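Local coordinates for protein RNA N6-adenosine-methyltransferase METTL16 (Homo sapiens, PDB 6M1U) that probably binds RNA through its vertebrate conserved region, as part of an enzyme that transfers methyl groups to N6 of adenosine in U6 snRNA, at residues E58-L63 with L113-K118; F62-E67 with Q107-C112. All blocks are in the same frame, centred on the assembly; numbering follows the deposited sequence.

Contact 1: residues E58-L63 with L113-K118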
ATOM      1  N   GLU A  58       3.206   8.402  10.540  1.00 78.61           N
ATOM      2  CA  GLU A  58       2.648   7.674   9.390  1.00 71.26           C
ATOM      3  C   GLU A  58       3.166   8.285   8.086  1.00 68.21           C
ATOM      4  O   GLU A  58       3.691   9.401   8.067  1.00 66.80           O
ATOM      5  CB  GLU A  58       1.112   7.691   9.389  1.00 72.04           C
ATOM      6  CG  GLU A  58       0.582   9.079   9.125  1.00 73.31           C
ATOM      7  CD  GLU A  58      -0.941   9.203   9.098  1.00 73.58           C
ATOM      8  OE1 GLU A  58      -1.681   8.260   9.460  1.00 74.17           O
ATOM      9  OE2 GLU A  58      -1.402  10.285   8.711  1.00 73.71           O
ATOM     10  N   VAL A  59       3.025   7.526   6.996  1.00 64.14           N
ATOM     11  CA  VAL A  59       3.200   8.018   5.635  1.00 61.91           C
ATOM     12  C   VAL A  59       1.919   7.740   4.855  1.00 60.83           C
ATOM     13  O   VAL A  59       1.323   6.671   5.011  1.00 60.95           O
ATOM     14  CB  VAL A  59       4.386   7.333   4.945  1.00 57.04           C
ATOM     15  CG1 VAL A  59       4.603   7.906   3.539  1.00 54.92           C
ATOM     16  CG2 VAL A  59       5.614   7.443   5.803  1.00 57.29           C
ATOM     17  N   SER A  60       1.489   8.689   4.021  1.00 63.52           N
ATOM     18  CA  SER A  60       0.221   8.568   3.312  1.00 63.94           C
ATOM     19  C   SER A  60       0.414   8.668   1.807  1.00 63.68           C
ATOM     20  O   SER A  60       1.131   9.549   1.319  1.00 64.06           O
ATOM     21  CB  SER A  60      -0.770   9.651   3.743  1.00 67.53           C
ATOM     22  OG  SER A  60      -0.901   9.678   5.150  1.00 70.87           O
ATOM     23  N   LEU A  61      -0.266   7.785   1.080  1.00 62.27           N
ATOM     24  CA  LEU A  61      -0.452   7.900  -0.357  1.00 60.55           C
ATOM     25  C   LEU A  61      -1.891   8.275  -0.661  1.00 60.53           C
ATOM     26  O   LEU A  61      -2.811   7.669  -0.113  1.00 59.95           O
ATOM     27  CB  LEU A  61      -0.180   6.586  -1.048  1.00 61.57           C
ATOM     28  CG  LEU A  61       1.233   6.143  -0.921  1.00 62.97           C
ATOM     29  CD1 LEU A  61       1.284   4.785  -1.597  1.00 63.78           C
ATOM     30  CD2 LEU A  61       2.044   7.207  -1.628  1.00 63.47           C
ATOM     31  N   PHE A  62      -2.092   9.240  -1.544  1.00 58.82           N
ATOM     32  CA  PHE A  62      -3.388   9.432  -2.175  1.00 58.11           C
ATOM     33  C   PHE A  62      -3.321   8.813  -3.564  1.00 57.80           C
ATOM     34  O   PHE A  62      -2.385   9.095  -4.326  1.00 56.16           O
ATOM     35  CB  PHE A  62      -3.777  10.908  -2.277  1.00 57.33           C
ATOM     36  CG  PHE A  62      -5.189  11.114  -2.735  1.00 56.52           C
ATOM     37  CD1 PHE A  62      -5.500  11.182  -4.083  1.00 56.78           C
ATOM     38  CD2 PHE A  62      -6.222  11.199  -1.818  1.00 56.54           C
ATOM     39  CE1 PHE A  62      -6.804  11.351  -4.491  1.00 56.96           C
ATOM     40  CE2 PHE A  62      -7.537  11.354  -2.239  1.00 57.14           C
ATOM     41  CZ  PHE A  62      -7.818  11.438  -3.563  1.00 57.28           C
ATOM     42  N   LEU A  63      -4.284   7.952  -3.890  1.00 57.52           N
ATOM     43  CA  LEU A  63      -4.206   7.254  -5.161  1.00 59.43           C
ATOM     44  C   LEU A  63      -5.526   7.341  -5.915  1.00 59.35           C
ATOM     45  O   LEU A  63      -6.602   7.481  -5.335  1.00 62.43           O
ATOM     46  CB  LEU A  63      -3.773   5.790  -4.992  1.00 55.16           C
ATOM     47  CG  LEU A  63      -4.878   4.886  -4.519  1.00 53.67           C
ATOM     48  CD1 LEU A  63      -5.382   4.028  -5.660  1.00 54.21           C
ATOM     49  CD2 LEU A  63      -4.366   4.049  -3.393  1.00 52.64           C
ATOM     50  N   LEU A 113      -7.134   6.837   0.076  1.00 60.63           N
ATOM     51  CA  LEU A 113      -6.004   7.226   0.900  1.00 57.93           C
ATOM     52  C   LEU A 113      -5.414   5.995   1.586  1.00 57.43           C
ATOM     53  O   LEU A 113      -6.070   5.376   2.438  1.00 58.93           O
ATOM     54  CB  LEU A 113      -6.447   8.254   1.931  1.00 55.39           C
ATOM     55  CG  LEU A 113      -5.286   8.850   2.694  1.00 52.41           C
ATOM     56  CD1 LEU A 113      -4.442   9.693   1.717  1.00 50.97           C
ATOM     57  CD2 LEU A 113      -5.872   9.665   3.847  1.00 52.63           C
ATOM     58  N   ILE A 114      -4.172   5.654   1.239  1.00 58.35           N
ATOM     59  CA  ILE A 114      -3.417   4.646   1.984  1.00 58.46           C
ATOM     60  C   ILE A 114      -2.582   5.360   3.036  1.00 61.07           C
ATOM     61  O   ILE A 114      -1.783   6.249   2.700  1.00 58.89           O
ATOM     62  CB  ILE A 114      -2.517   3.794   1.074  1.00 60.18           C
ATOM     63  CG1 ILE A 114      -3.271   3.295  -0.168  1.00 60.29           C
ATOM     64  CG2 ILE A 114      -2.003   2.599   1.850  1.00 60.57           C
ATOM     65  CD1 ILE A 114      -2.479   2.298  -1.011  1.00 61.16           C
ATOM     66  N   ASN A 115      -2.800   4.991   4.307  1.00 61.35           N
ATOM     67  CA  ASN A 115      -1.913   5.340   5.414  1.00 64.33           C
ATOM     68  C   ASN A 115      -1.063   4.130   5.781  1.00 62.14           C
ATOM     69  O   ASN A 115      -1.575   3.009   5.887  1.00 63.87           O
ATOM     70  CB  ASN A 115      -2.686   5.799   6.654  1.00 65.39           C
ATOM     71  CG  ASN A 115      -3.414   7.104   6.437  1.00 66.05           C
ATOM     72  OD1 ASN A 115      -3.149   7.798   5.474  1.00 65.87           O
ATOM     73  ND2 ASN A 115      -4.330   7.448   7.335  1.00 68.36           N
ATOM     74  N   VAL A 116       0.230   4.344   5.974  1.00 63.42           N
ATOM     75  CA  VAL A 116       1.102   3.310   6.519  1.00 63.92           C
ATOM     76  C   VAL A 116       1.547   3.807   7.884  1.00 69.44           C
ATOM     77  O   VAL A 116       2.351   4.740   7.978  1.00 67.71           O
ATOM     78  CB  VAL A 116       2.291   3.008   5.597  1.00 64.07           C
ATOM     79  CG1 VAL A 116       3.079   1.861   6.167  1.00 64.93           C
ATOM     80  CG2 VAL A 116       1.795   2.676   4.184  1.00 62.22           C
ATOM     81  N   LYS A 117       0.915   3.289   8.938  1.00 73.23           N
ATOM     82  CA  LYS A 117       1.210   3.790  10.306  1.00 80.83           C
ATOM     83  C   LYS A 117       1.891   2.710  11.147  1.00 84.44           C
ATOM     84  O   LYS A 117       1.643   1.516  10.904  1.00 86.04           O
ATOM     85  CB  LYS A 117      -0.076   4.270  10.985  1.00 76.16           C
ATOM     86  CG  LYS A 117      -1.339   4.147  10.147  1.00 72.90           C
ATOM     87  CD  LYS A 117      -2.602   4.115  10.977  1.00 74.17           C
ATOM     88  CE  LYS A 117      -3.046   5.487  11.434  1.00 74.60           C
ATOM     89  NZ  LYS A 117      -4.256   5.414  12.285  1.00 77.18           N
ATOM     90  N   LYS A 118       2.812   3.181  11.983  1.00 94.80           N
ATOM     91  CA  LYS A 118       3.600   2.310  12.871  1.00105.91           C
ATOM     92  C   LYS A 118       2.719   2.087  14.077  1.00114.24           C
ATOM     93  O   LYS A 118       2.511   3.021  14.826  1.00114.05           O
ATOM     94  CB  LYS A 118       4.883   3.007  13.316  1.00114.82           C
ATOM     95  CG  LYS A 118       5.809   2.173  14.181  1.00123.32           C
ATOM     96  CD  LYS A 118       7.085   2.894  14.552  1.00129.32           C
ATOM     97  CE  LYS A 118       7.988   2.061  15.434  1.00135.06           C
ATOM     98  NZ  LYS A 118       9.239   2.770  15.797  1.00138.70           N
TER
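The flat groups here are the Asn115 amide, the Glu58 carboxylate and the Phe62 ring. Ser60 OG donates to Asn115 OD1 at 2.9 Å, and it stands above the amide plane, 51° out of it. Asn115 CG lies anti to its own carbonyl carbon (chi1 -66°), and the amide oxygen beyond it reaches the serine. The Glu58 carboxylate is turned 48° from that amide. Its OE1 is 3.5 Å from Asn115 ND2, but the angle is too poor for a hydrogen bond; ND2 bonds weakly to Glu126 OE1. Leu113 CD1 sits at the edge of the Phe62 ring, near its plane. Lys117 lies beside Glu58 and points the same way. Its CE, not its NZ, is the nearer atom to OE1; NZ pairs with Glu126, and Glu58 OE2 bonds Gly55 N.

The other face of the sheet carries Val59, Leu61, Leu63, Ile114 and Val116. Leu63 CD2 meets Ile114 CG1 at 3.5 Å. Helices 30-44 and 136-153 cover this side.

Four backbone bonds join the antiparallel strands, in the hydrogen-bonded pairs Val59 with Val116 and Leu61 with Ile114. Val116 N to Val59 O measures 2.7 Å.

The two faces thus differ in chemistry. One is apolar and packs on helices. The other is mixed: Phe62 and Leu113 form an apolar patch beside polar residues, whose nearby opposite charges would probably favour a charged Glu58 and Lys117.

Contact 2: residues F62-E67 with Q107-C112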
ATOM      1  N   PHE A  62      -2.092   9.240  -1.544  1.00 58.82           N
ATOM      2  CA  PHE A  62      -3.388   9.432  -2.175  1.00 58.11           C
ATOM      3  C   PHE A  62      -3.321   8.813  -3.564  1.00 57.80           C
ATOM      4  O   PHE A  62      -2.385   9.095  -4.326  1.00 56.16           O
ATOM      5  CB  PHE A  62      -3.777  10.908  -2.277  1.00 57.33           C
ATOM      6  CG  PHE A  62      -5.189  11.114  -2.735  1.00 56.52           C
ATOM      7  CD1 PHE A  62      -5.500  11.182  -4.083  1.00 56.78           C
ATOM      8  CD2 PHE A  62      -6.222  11.199  -1.818  1.00 56.54           C
ATOM      9  CE1 PHE A  62      -6.804  11.351  -4.491  1.00 56.96           C
ATOM     10  CE2 PHE A  62      -7.537  11.354  -2.239  1.00 57.14           C
ATOM     11  CZ  PHE A  62      -7.818  11.438  -3.563  1.00 57.28           C
ATOM     12  N   LEU A  63      -4.284   7.952  -3.890  1.00 57.52           N
ATOM     13  CA  LEU A  63      -4.206   7.254  -5.161  1.00 59.43           C
ATOM     14  C   LEU A  63      -5.526   7.341  -5.915  1.00 59.35           C
ATOM     15  O   LEU A  63      -6.602   7.481  -5.335  1.00 62.43           O
ATOM     16  CB  LEU A  63      -3.773   5.790  -4.992  1.00 55.16           C
ATOM     17  CG  LEU A  63      -4.878   4.886  -4.519  1.00 53.67           C
ATOM     18  CD1 LEU A  63      -5.382   4.028  -5.660  1.00 54.21           C
ATOM     19  CD2 LEU A  63      -4.366   4.049  -3.393  1.00 52.64           C
ATOM     20  N   THR A  64      -5.408   7.272  -7.231  1.00 64.49           N
ATOM     21  CA  THR A  64      -6.518   7.400  -8.161  1.00 67.39           C
ATOM     22  C   THR A  64      -6.413   6.211  -9.097  1.00 70.33           C
ATOM     23  O   THR A  64      -5.475   6.143  -9.898  1.00 73.95           O
ATOM     24  CB  THR A  64      -6.424   8.716  -8.932  1.00 71.55           C
ATOM     25  OG1 THR A  64      -6.611   9.807  -8.030  1.00 72.86           O
ATOM     26  CG2 THR A  64      -7.468   8.785  -9.983  1.00 74.97           C
ATOM     27  N   ALA A  65      -7.334   5.260  -8.971  1.00 70.47           N
ATOM     28  CA  ALA A  65      -7.419   4.139  -9.894  1.00 71.15           C
ATOM     29  C   ALA A  65      -8.671   4.295 -10.746  1.00 69.51           C
ATOM     30  O   ALA A  65      -9.565   5.082 -10.428  1.00 70.62           O
ATOM     31  CB  ALA A  65      -7.427   2.801  -9.155  1.00 67.18           C
ATOM     32  N   ILE A  66      -8.719   3.558 -11.854  1.00 72.49           N
ATOM     33  CA  ILE A  66      -9.850   3.605 -12.779  1.00 75.66           C
ATOM     34  C   ILE A  66     -10.542   2.246 -12.776  1.00 80.52           C
ATOM     35  O   ILE A  66      -9.896   1.207 -12.628  1.00 80.41           O
ATOM     36  CB  ILE A  66      -9.414   4.023 -14.200  1.00 76.92           C
ATOM     37  CG1 ILE A  66     -10.644   4.374 -15.045  1.00 80.00           C
ATOM     38  CG2 ILE A  66      -8.611   2.933 -14.860  1.00 77.90           C
ATOM     39  CD1 ILE A  66     -10.479   5.629 -15.904  1.00 80.61           C
ATOM     40  N   GLU A  67     -11.864   2.257 -12.878  1.00 84.94           N
ATOM     41  CA  GLU A  67     -12.640   1.031 -12.867  1.00 90.66           C
ATOM     42  C   GLU A  67     -13.520   0.997 -14.093  1.00 91.78           C
ATOM     43  O   GLU A  67     -13.933   2.040 -14.596  1.00 94.73           O
ATOM     44  CB  GLU A  67     -13.507   0.934 -11.642  1.00 91.83           C
ATOM     45  CG  GLU A  67     -14.434   2.103 -11.446  1.00 94.42           C
ATOM     46  CD  GLU A  67     -15.628   1.743 -10.568  1.00 98.91           C
ATOM     47  OE1 GLU A  67     -16.457   0.885 -11.004  1.00102.42           O
ATOM     48  OE2 GLU A  67     -15.716   2.307  -9.440  1.00 97.86           O
ATOM     49  N   GLN A 107     -13.178   3.412 -17.637  1.00 82.04           N
ATOM     50  CA  GLN A 107     -14.552   3.872 -17.485  1.00 85.29           C
ATOM     51  C   GLN A 107     -14.881   4.821 -16.287  1.00 81.89           C
ATOM     52  O   GLN A 107     -15.363   5.933 -16.517  1.00 81.17           O
ATOM     53  CB  GLN A 107     -15.487   2.674 -17.421  1.00 91.23           C
ATOM     54  CG  GLN A 107     -16.914   3.131 -17.483  1.00 97.14           C
ATOM     55  CD  GLN A 107     -17.753   2.237 -18.329  1.00104.47           C
ATOM     56  OE1 GLN A 107     -17.303   1.164 -18.716  1.00106.59           O
ATOM     57  NE2 GLN A 107     -18.981   2.662 -18.637  1.00108.78           N
ATOM     58  N   TYR A 108     -14.681   4.415 -15.025  1.00 79.83           N
ATOM     59  CA  TYR A 108     -14.970   5.296 -13.888  1.00 79.21           C
ATOM     60  C   TYR A 108     -13.771   5.391 -12.947  1.00 75.50           C
ATOM     61  O   TYR A 108     -12.971   4.460 -12.822  1.00 74.96           O
ATOM     62  CB  TYR A 108     -16.213   4.843 -13.085  1.00 77.74           C
ATOM     63  CG  TYR A 108     -17.468   4.807 -13.892  1.00 80.13           C
ATOM     64  CD1 TYR A 108     -18.150   5.964 -14.179  1.00 82.08           C
ATOM     65  CD2 TYR A 108     -17.962   3.612 -14.397  1.00 82.70           C
ATOM     66  CE1 TYR A 108     -19.303   5.933 -14.934  1.00 86.23           C
ATOM     67  CE2 TYR A 108     -19.110   3.571 -15.157  1.00 86.76           C
ATOM     68  CZ  TYR A 108     -19.777   4.733 -15.425  1.00 88.51           C
ATOM     69  OH  TYR A 108     -20.932   4.714 -16.190  1.00 93.17           O
ATOM     70  N   LEU A 109     -13.625   6.539 -12.288  1.00 78.43           N
ATOM     71  CA  LEU A 109     -12.420   6.756 -11.448  1.00 77.15           C
ATOM     72  C   LEU A 109     -12.739   6.656  -9.955  1.00 75.78           C
ATOM     73  O   LEU A 109     -13.726   7.271  -9.520  1.00 74.84           O
ATOM     74  CB  LEU A 109     -11.870   8.145 -11.785  1.00 82.52           C
ATOM     75  CG  LEU A 109     -10.403   8.379 -11.437  1.00 84.14           C
ATOM     76  CD1 LEU A 109      -9.508   7.995 -12.604  1.00 86.06           C
ATOM     77  CD2 LEU A 109     -10.172   9.829 -11.044  1.00 84.90           C
ATOM     78  N   PHE A 110     -11.929   5.896  -9.209  1.00 71.99           N
ATOM     79  CA  PHE A 110     -12.101   5.850  -7.762  1.00 70.17           C
ATOM     80  C   PHE A 110     -10.825   6.289  -7.057  1.00 66.03           C
ATOM     81  O   PHE A 110      -9.733   6.295  -7.632  1.00 64.29           O
ATOM     82  CB  PHE A 110     -12.613   4.476  -7.255  1.00 71.52           C
ATOM     83  CG  PHE A 110     -11.588   3.395  -7.195  1.00 70.93           C
ATOM     84  CD1 PHE A 110     -10.864   3.171  -6.044  1.00 70.87           C
ATOM     85  CD2 PHE A 110     -11.403   2.544  -8.261  1.00 72.55           C
ATOM     86  CE1 PHE A 110      -9.929   2.154  -5.978  1.00 70.80           C
ATOM     87  CE2 PHE A 110     -10.473   1.512  -8.202  1.00 72.84           C
ATOM     88  CZ  PHE A 110      -9.736   1.321  -7.062  1.00 71.63           C
ATOM     89  N   LYS A 111     -11.003   6.694  -5.797  1.00 63.48           N
ATOM     90  CA  LYS A 111     -10.018   7.463  -5.044  1.00 62.07           C
ATOM     91  C   LYS A 111      -9.863   6.931  -3.626  1.00 62.97           C
ATOM     92  O   LYS A 111     -10.866   6.712  -2.938  1.00 64.22           O
ATOM     93  CB  LYS A 111     -10.440   8.933  -4.990  1.00 59.94           C
ATOM     94  CG  LYS A 111     -10.649   9.536  -6.333  1.00 57.86           C
ATOM     95  CD  LYS A 111     -10.765  11.020  -6.209  1.00 57.23           C
ATOM     96  CE  LYS A 111     -10.857  11.695  -7.581  1.00 57.83           C
ATOM     97  NZ  LYS A 111     -11.395  13.053  -7.402  1.00 59.26           N
ATOM     98  N   CYS A 112      -8.610   6.760  -3.181  1.00 64.61           N
ATOM     99  CA  CYS A 112      -8.283   6.129  -1.903  1.00 66.39           C
ATOM    100  C   CYS A 112      -7.093   6.797  -1.252  1.00 62.01           C
ATOM    101  O   CYS A 112      -6.137   7.195  -1.925  1.00 59.85           O
ATOM    102  CB  CYS A 112      -7.893   4.657  -2.018  1.00 70.37           C
ATOM    103  SG  CYS A 112      -9.156   3.633  -2.678  1.00 82.02           S
TER
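Phe110 meets Ala65 with the far end of its ring. CE2 lies 3.4 Å from Ala65 CB, and CZ is almost as near; the methyl comes in obliquely. Phe110 CG lies between its backbone N and carbonyl carbon (chi1 77°), and the ring it carries comes nearer to Ala65. The same ring takes Glu67 CB at its edge, near the plane, and also has Cys112 SG in plane at the edge. The rings of Phe110 and Trp129 meet with their planes about 15° apart, and Leu141 of helix 136-153 also touches Phe110.

Glu67 and Tyr108 are set obliquely, their carboxylate and ring planes 82° apart. Glu67 CG packs on Tyr108 CB at 3.7 Å, while OE2 makes a weak bond to Gln133 N.

On the other side of the sheet, the Phe62 ring has Cys112 O over one face, 4.0 Å above the plane and offset toward the rim. The Lys111 and Phe62 side chains cross obliquely; Lys111 CB comes 3.9 Å from Phe62 CZ, with CD close behind. Lys111 NZ forms a salt bridge with Glu131. Ile66 CD1 and Leu109 CD1 touch beyond them.

Paired backbone bonds join Leu63 with Cys112, Ala65 with Phe110 and Glu67 with Tyr108. Gln107 N adds a weak bond to Glu67 O.

Chemically, Leu63, Ala65, Phe110 and Cys112 make one face mainly apolar under helix 136-153. The buried Glu67 carboxylate is the exception. Lys111 spends its charge on a neighbouring strand.

From the N terminus, the chain passes through strand 4-8, two helices and strand 48-52 before entering strand 58-67. This strand starts both contacts. Contact 2 closes the inner loop, from its end at 67 to 107, a span that includes the unmodelled residues 74-106. Contact 1 closes the wider loop around it, so the two nest like a hairpin and do not cross. They share Phe62 and Leu63, and their centres lie about 16 Å apart along one strand pair. This pair lies inside the five-stranded antiparallel sheet, between strands 48-52 and 122-131. Contact 1 faces helices 30-44 and 136-153, whereas contact 2 reaches helix 136-153.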